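Local coordinates for GGDEF family protein (Caulobacter vibrioides, PDB 3U2A) that carries a PdeA-like PAS domain, a small antiparallel-sheet fold of the kind found in many signalling proteins, and pairs with a second copy of itself, at residues W27-E32 and G100-E105. Residues are numbered along the deposited sequence; the frame is centred on the assembly and turned at random.
Sequences WIWEPE and GVWLEE
On one face of the antiparallel PAS sheet, three tryptophans and a proline join strands 25-30 and 98-102, next-but-one neighbours that run in roughly the same direction with strand 109-113 between them. Strand 109-113 is hydrogen-bonded to both, through Gly111 and Ala109 for Trp27 and Trp29 and through Ala110 for Val101, so the two segments meet through side chains that bridge its width. The long indole of Trp102 suits this reach. Its six-membered ring meets the five-membered ring of Trp29 rim to rim, the planes almost perpendicular at 84°, with Trp102 CH2 3.6 Å from Trp29 CD1. Trp29 has CG anti to the backbone N (chi1 164°), which sets its indole beside that of Trp102, both pointing the same way; its NE1 is hydrogen-bonded to the carbonyl O of Leu75, which fixes the indole's rotation. From the opposite direction the Pro31 ring reaches the edge of Trp102, CG lying 3.8 Å from CH2 and near the indole plane. Pro31 N also sits over one face of the Trp29 ring, so this compact, rigid residue serves both tryptophans. Two residues earlier on each strand, Trp27 CZ2 lies 4.1 Å from CA of Gly100, which carries no side chain. Aromatic residues spanning the intervening strand here line the face of a PAS-type antiparallel sheet that packs against the chain's own helices; the other meets helix 12-22 of the second subunit.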
loop_
_atom_site.group_PDB
_atom_site.type_symbol
_atom_site.label_atom_id
_atom_site.label_comp_id
_atom_site.label_asym_id
_atom_site.label_seq_id
_atom_site.Cartn_x
_atom_site.Cartn_y
_atom_site.Cartn_z
ATOM N N TRP A 27 -2.214 -6.569 4.938
ATOM C CA TRP A 27 -2.877 -7.495 5.854
ATOM C C TRP A 27 -3.639 -8.561 5.084
ATOM O O TRP A 27 -4.129 -8.320 3.959
ATOM C CB TRP A 27 -3.810 -6.753 6.833
ATOM C CG TRP A 27 -4.909 -5.928 6.168
ATOM C CD1 TRP A 27 -4.829 -4.626 5.777
ATOM C CD2 TRP A 27 -6.235 -6.367 5.838
ATOM N NE1 TRP A 27 -6.024 -4.223 5.212
ATOM C CE2 TRP A 27 -6.907 -5.266 5.247
ATOM C CE3 TRP A 27 -6.926 -7.578 5.988
ATOM C CZ2 TRP A 27 -8.235 -5.344 4.795
ATOM C CZ3 TRP A 27 -8.253 -7.657 5.543
ATOM C CH2 TRP A 27 -8.891 -6.548 4.948
ATOM N N ILE A 28 -3.693 -9.748 5.688
ATOM C CA ILE A 28 -4.565 -10.830 5.249
ATOM C C ILE A 28 -5.315 -11.353 6.472
ATOM O O ILE A 28 -4.709 -11.610 7.512
ATOM C CB ILE A 28 -3.785 -11.975 4.555
ATOM C CG1 ILE A 28 -3.137 -11.469 3.258
ATOM C CG2 ILE A 28 -4.718 -13.152 4.237
ATOM C CD1 ILE A 28 -2.143 -12.421 2.638
ATOM N N TRP A 29 -6.632 -11.498 6.328
ATOM C CA TRP A 29 -7.494 -11.981 7.408
ATOM C C TRP A 29 -8.117 -13.315 7.010
ATOM O O TRP A 29 -8.763 -13.439 5.955
ATOM C CB TRP A 29 -8.548 -10.912 7.777
ATOM C CG TRP A 29 -9.714 -11.425 8.606
ATOM C CD1 TRP A 29 -11.052 -11.297 8.317
ATOM C CD2 TRP A 29 -9.640 -12.133 9.848
ATOM N NE1 TRP A 29 -11.808 -11.895 9.301
ATOM C CE2 TRP A 29 -10.964 -12.414 10.251
ATOM C CE3 TRP A 29 -8.579 -12.564 10.660
ATOM C CZ2 TRP A 29 -11.255 -13.109 11.431
ATOM C CZ3 TRP A 29 -8.868 -13.251 11.830
ATOM C CH2 TRP A 29 -10.198 -13.519 12.203
ATOM N N GLU A 30 -7.877 -14.331 7.831
ATOM C CA GLU A 30 -8.376 -15.679 7.546
ATOM C C GLU A 30 -9.266 -16.144 8.692
ATOM O O GLU A 30 -8.759 -16.705 9.679
ATOM C CB GLU A 30 -7.214 -16.667 7.399
ATOM C CG GLU A 30 -6.250 -16.399 6.255
ATOM C CD GLU A 30 -4.997 -17.278 6.333
ATOM O OE1 GLU A 30 -4.922 -18.171 7.218
ATOM O OE2 GLU A 30 -4.079 -17.064 5.518
ATOM N N PRO A 31 -10.591 -15.909 8.589
ATOM C CA PRO A 31 -11.468 -16.302 9.693
ATOM C C PRO A 31 -11.462 -17.806 9.986
ATOM O O PRO A 31 -11.668 -18.190 11.130
ATOM C CB PRO A 31 -12.863 -15.827 9.246
ATOM C CG PRO A 31 -12.739 -15.511 7.796
ATOM C CD PRO A 31 -11.311 -15.152 7.552
ATOM N N GLU A 32 -11.216 -18.639 8.969
ATOM C CA GLU A 32 -11.147 -20.094 9.151
ATOM C C GLU A 32 -10.095 -20.516 10.168
ATOM O O GLU A 32 -10.266 -21.517 10.860
ATOM C CB GLU A 32 -10.830 -20.770 7.823
ATOM C CG GLU A 32 -12.011 -20.875 6.912
ATOM C CD GLU A 32 -12.897 -22.053 7.271
ATOM O OE1 GLU A 32 -12.369 -23.104 7.716
ATOM O OE2 GLU A 32 -14.127 -21.928 7.100
ATOM N N GLY A 100 -9.603 -3.001 1.645
ATOM C CA GLY A 100 -9.308 -4.257 0.956
ATOM C C GLY A 100 -10.572 -4.879 0.405
ATOM O O GLY A 100 -11.543 -4.173 0.114
ATOM N N VAL A 101 -10.548 -6.199 0.248
ATOM C CA VAL A 101 -11.682 -6.906 -0.344
ATOM C C VAL A 101 -11.670 -8.354 0.124
ATOM O O VAL A 101 -10.610 -8.884 0.483
ATOM C CB VAL A 101 -11.630 -6.830 -1.923
ATOM C CG1 VAL A 101 -10.707 -7.863 -2.489
ATOM C CG2 VAL A 101 -13.010 -7.006 -2.535
ATOM N N TRP A 102 -12.845 -8.984 0.119
ATOM C CA TRP A 102 -12.955 -10.424 0.293
ATOM C C TRP A 102 -12.547 -11.112 -1.017
ATOM O O TRP A 102 -13.022 -10.764 -2.106
ATOM C CB TRP A 102 -14.345 -10.818 0.848
ATOM C CG TRP A 102 -14.380 -10.420 2.295
ATOM C CD1 TRP A 102 -14.592 -9.168 2.797
ATOM C CD2 TRP A 102 -14.061 -11.251 3.416
ATOM N NE1 TRP A 102 -14.449 -9.173 4.173
ATOM C CE2 TRP A 102 -14.121 -10.439 4.574
ATOM C CE3 TRP A 102 -13.733 -12.608 3.554
ATOM C CZ2 TRP A 102 -13.866 -10.938 5.856
ATOM C CZ3 TRP A 102 -13.482 -13.108 4.831
ATOM C CH2 TRP A 102 -13.559 -12.276 5.963
ATOM N N LEU A 103 -11.604 -12.039 -0.891
ATOM C CA LEU A 103 -10.968 -12.681 -2.044
ATOM C C LEU A 103 -11.863 -13.732 -2.702
ATOM O O LEU A 103 -12.901 -14.108 -2.158
ATOM C CB LEU A 103 -9.613 -13.277 -1.641
ATOM C CG LEU A 103 -8.643 -12.290 -0.975
ATOM C CD1 LEU A 103 -7.364 -12.977 -0.565
ATOM C CD2 LEU A 103 -8.347 -11.078 -1.880
ATOM N N GLU A 104 -11.467 -14.182 -3.893
ATOM C CA GLU A 104 -12.247 -15.164 -4.635
ATOM C C GLU A 104 -12.089 -16.598 -4.129
ATOM O O GLU A 104 -13.015 -17.406 -4.207
ATOM C CB GLU A 104 -11.885 -15.080 -6.124
ATOM C CG GLU A 104 -12.292 -13.771 -6.767
ATOM C CD GLU A 104 -13.790 -13.534 -6.684
ATOM O OE1 GLU A 104 -14.559 -14.371 -7.205
ATOM O OE2 GLU A 104 -14.197 -12.514 -6.097
ATOM N N GLU A 105 -10.910 -16.901 -3.605
ATOM C CA GLU A 105 -10.588 -18.238 -3.164
ATOM C C GLU A 105 -10.644 -18.318 -1.637
ATOM O O GLU A 105 -9.962 -17.561 -0.942
ATOM C CB GLU A 105 -9.206 -18.613 -3.712
ATOM C CG GLU A 105 -8.649 -19.904 -3.198
ATOM C CD GLU A 105 -7.528 -20.442 -4.063
ATOM O OE1 GLU A 105 -7.044 -21.553 -3.748
ATOM O OE2 GLU A 105 -7.134 -19.765 -5.044
#